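Local coordinates for Sts-2 protein (Mus musculus, PDB 3D4I) that acts through this domain as an acid-dependent phosphatase of the histidine phosphatase superfamily and interferes with CBL-mediated down-regulation of receptor-type tyrosine kinases, at residues Glu177-Ser182 and Leu206-Arg211. Sequence-based numbering, arbitrary orientation.
Sequences ERCAVS and LDSCTR
Cys179 meets Ser208 and Cys209 where the helix 172-187 packs on the end of the short helix 205-208, and the small side chains here are consistent with the close approach of the two backbones: the CA atoms of Cys179 and Cys209 are 5.9 Å apart. Along the second segment, Ser208 makes the nearest approach. A chi1 of 72° turns its OG to the side where Cys179 SG lies 3.4 Å away. The same hydroxyl is hydrogen-bonded to Tyr175 OH, one helical turn before Cys179, so this buried polar atom bridges to the long helix, with a weak second bond to the carbonyl of Ser204 just ahead of the short helix. Cys179 CB rests against the backbone as well, 3.6 Å from Ser208 O. In the histidine phosphatase fold of this domain, helix 172-187 precedes the central strand 196-201 and the short helix follows it, so the contact joins the two elements flanking that strand in sequence. Cys209, next in sequence, lies past the helix end; its SG reaches Cys179 CB at 4.4 Å, a loose apolar touch, and its side chain also meets Ile125. Thr210 faces the sheet instead, packing on Val14 and Cys237, while its OG1 donates to Leu206 O at 2.7 Å.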
loop_
_atom_site.group_PDB
_atom_site.type_symbol
_atom_site.label_atom_id
_atom_site.label_comp_id
_atom_site.label_asym_id
_atom_site.label_seq_id
_atom_site.Cartn_x
_atom_site.Cartn_y
_atom_site.Cartn_z
ATOM N N GLU A 177 -15.149 -28.930 10.618
ATOM C CA GLU A 177 -14.629 -30.295 10.506
ATOM C C GLU A 177 -13.675 -30.437 9.330
ATOM O O GLU A 177 -12.592 -30.959 9.516
ATOM C CB GLU A 177 -15.758 -31.339 10.447
ATOM C CG GLU A 177 -15.260 -32.807 10.362
ATOM C CD GLU A 177 -14.347 -33.232 11.512
ATOM O OE1 GLU A 177 -14.233 -32.511 12.544
ATOM O OE2 GLU A 177 -13.730 -34.308 11.378
ATOM N N ARG A 178 -14.035 -29.938 8.142
ATOM C CA ARG A 178 -13.090 -30.047 7.001
ATOM C C ARG A 178 -11.818 -29.203 7.147
ATOM O O ARG A 178 -10.771 -29.547 6.589
ATOM C CB ARG A 178 -13.757 -29.853 5.626
ATOM C CG ARG A 178 -14.478 -28.541 5.395
ATOM C CD ARG A 178 -13.594 -27.497 4.691
ATOM N NE ARG A 178 -14.430 -26.473 4.055
ATOM C CZ ARG A 178 -14.020 -25.265 3.693
ATOM N NH1 ARG A 178 -12.762 -24.882 3.901
ATOM N NH2 ARG A 178 -14.889 -24.436 3.126
ATOM N N CYS A 179 -11.899 -28.110 7.908
ATOM C CA CYS A 179 -10.704 -27.315 8.196
ATOM C C CYS A 179 -9.797 -28.102 9.131
ATOM O O CYS A 179 -8.575 -28.100 8.971
ATOM C CB CYS A 179 -11.086 -25.982 8.831
ATOM S SG CYS A 179 -11.869 -24.863 7.653
ATOM N N ALA A 180 -10.400 -28.757 10.119
ATOM C CA ALA A 180 -9.658 -29.599 11.055
ATOM C C ALA A 180 -8.930 -30.710 10.315
ATOM O O ALA A 180 -7.734 -30.941 10.534
ATOM C CB ALA A 180 -10.598 -30.176 12.145
ATOM N N VAL A 181 -9.646 -31.392 9.427
ATOM C CA VAL A 181 -9.090 -32.526 8.689
ATOM C C VAL A 181 -7.938 -32.084 7.785
ATOM O O VAL A 181 -6.908 -32.762 7.699
ATOM C CB VAL A 181 -10.209 -33.239 7.892
ATOM C CG1 VAL A 181 -9.640 -34.204 6.873
ATOM C CG2 VAL A 181 -11.167 -33.946 8.873
ATOM N N SER A 182 -8.103 -30.925 7.143
ATOM C CA SER A 182 -7.075 -30.382 6.260
ATOM C C SER A 182 -5.831 -29.998 7.030
ATOM O O SER A 182 -4.728 -30.287 6.585
ATOM C CB SER A 182 -7.616 -29.186 5.456
ATOM O OG SER A 182 -8.795 -29.577 4.769
ATOM N N LEU A 206 -8.228 -17.944 10.417
ATOM C CA LEU A 206 -7.416 -17.597 11.589
ATOM C C LEU A 206 -7.976 -18.266 12.848
ATOM O O LEU A 206 -7.226 -18.531 13.781
ATOM C CB LEU A 206 -7.237 -16.087 11.792
ATOM C CG LEU A 206 -6.063 -15.440 11.022
ATOM C CD1 LEU A 206 -6.441 -15.221 9.578
ATOM C CD2 LEU A 206 -5.648 -14.123 11.650
ATOM N N ASP A 207 -9.276 -18.555 12.834
ATOM C CA ASP A 207 -9.927 -19.320 13.903
ATOM C C ASP A 207 -9.995 -20.827 13.575
ATOM O O ASP A 207 -9.530 -21.680 14.351
ATOM C CB ASP A 207 -11.335 -18.769 14.197
ATOM C CG ASP A 207 -11.937 -19.352 15.480
ATOM O OD1 ASP A 207 -11.334 -19.154 16.556
ATOM O OD2 ASP A 207 -13.018 -19.973 15.438
ATOM N N SER A 208 -10.574 -21.155 12.431
ATOM C CA SER A 208 -10.853 -22.550 12.100
ATOM C C SER A 208 -9.625 -23.414 11.812
ATOM O O SER A 208 -9.712 -24.629 11.922
ATOM C CB SER A 208 -11.828 -22.633 10.928
ATOM O OG SER A 208 -11.167 -22.245 9.749
ATOM N N CYS A 209 -8.508 -22.804 11.416
ATOM C CA CYS A 209 -7.278 -23.554 11.147
ATOM C C CYS A 209 -6.310 -23.602 12.342
ATOM O O CYS A 209 -5.264 -24.271 12.291
ATOM C CB CYS A 209 -6.596 -23.072 9.851
ATOM S SG CYS A 209 -7.602 -23.394 8.361
ATOM N N THR A 210 -6.652 -22.901 13.422
ATOM C CA THR A 210 -5.779 -22.857 14.603
ATOM C C THR A 210 -6.388 -23.592 15.784
ATOM O O THR A 210 -5.682 -24.329 16.462
ATOM C CB THR A 210 -5.360 -21.414 15.016
ATOM O OG1 THR A 210 -6.519 -20.641 15.338
ATOM C CG2 THR A 210 -4.607 -20.727 13.873
ATOM N N ARG A 211 -7.690 -23.416 16.011
ATOM C CA ARG A 211 -8.388 -24.136 17.098
ATOM C C ARG A 211 -8.113 -25.655 17.126
ATOM O O ARG A 211 -7.809 -26.187 18.199
ATOM C CB ARG A 211 -9.881 -23.819 17.109
ATOM C CG ARG A 211 -10.152 -22.397 17.588
ATOM C CD ARG A 211 -11.609 -22.122 17.784
ATOM N NE ARG A 211 -12.119 -22.687 19.030
ATOM C CZ ARG A 211 -12.034 -22.110 20.229
ATOM N NH1 ARG A 211 -11.441 -20.933 20.392
ATOM N NH2 ARG A 211 -12.572 -22.715 21.277
#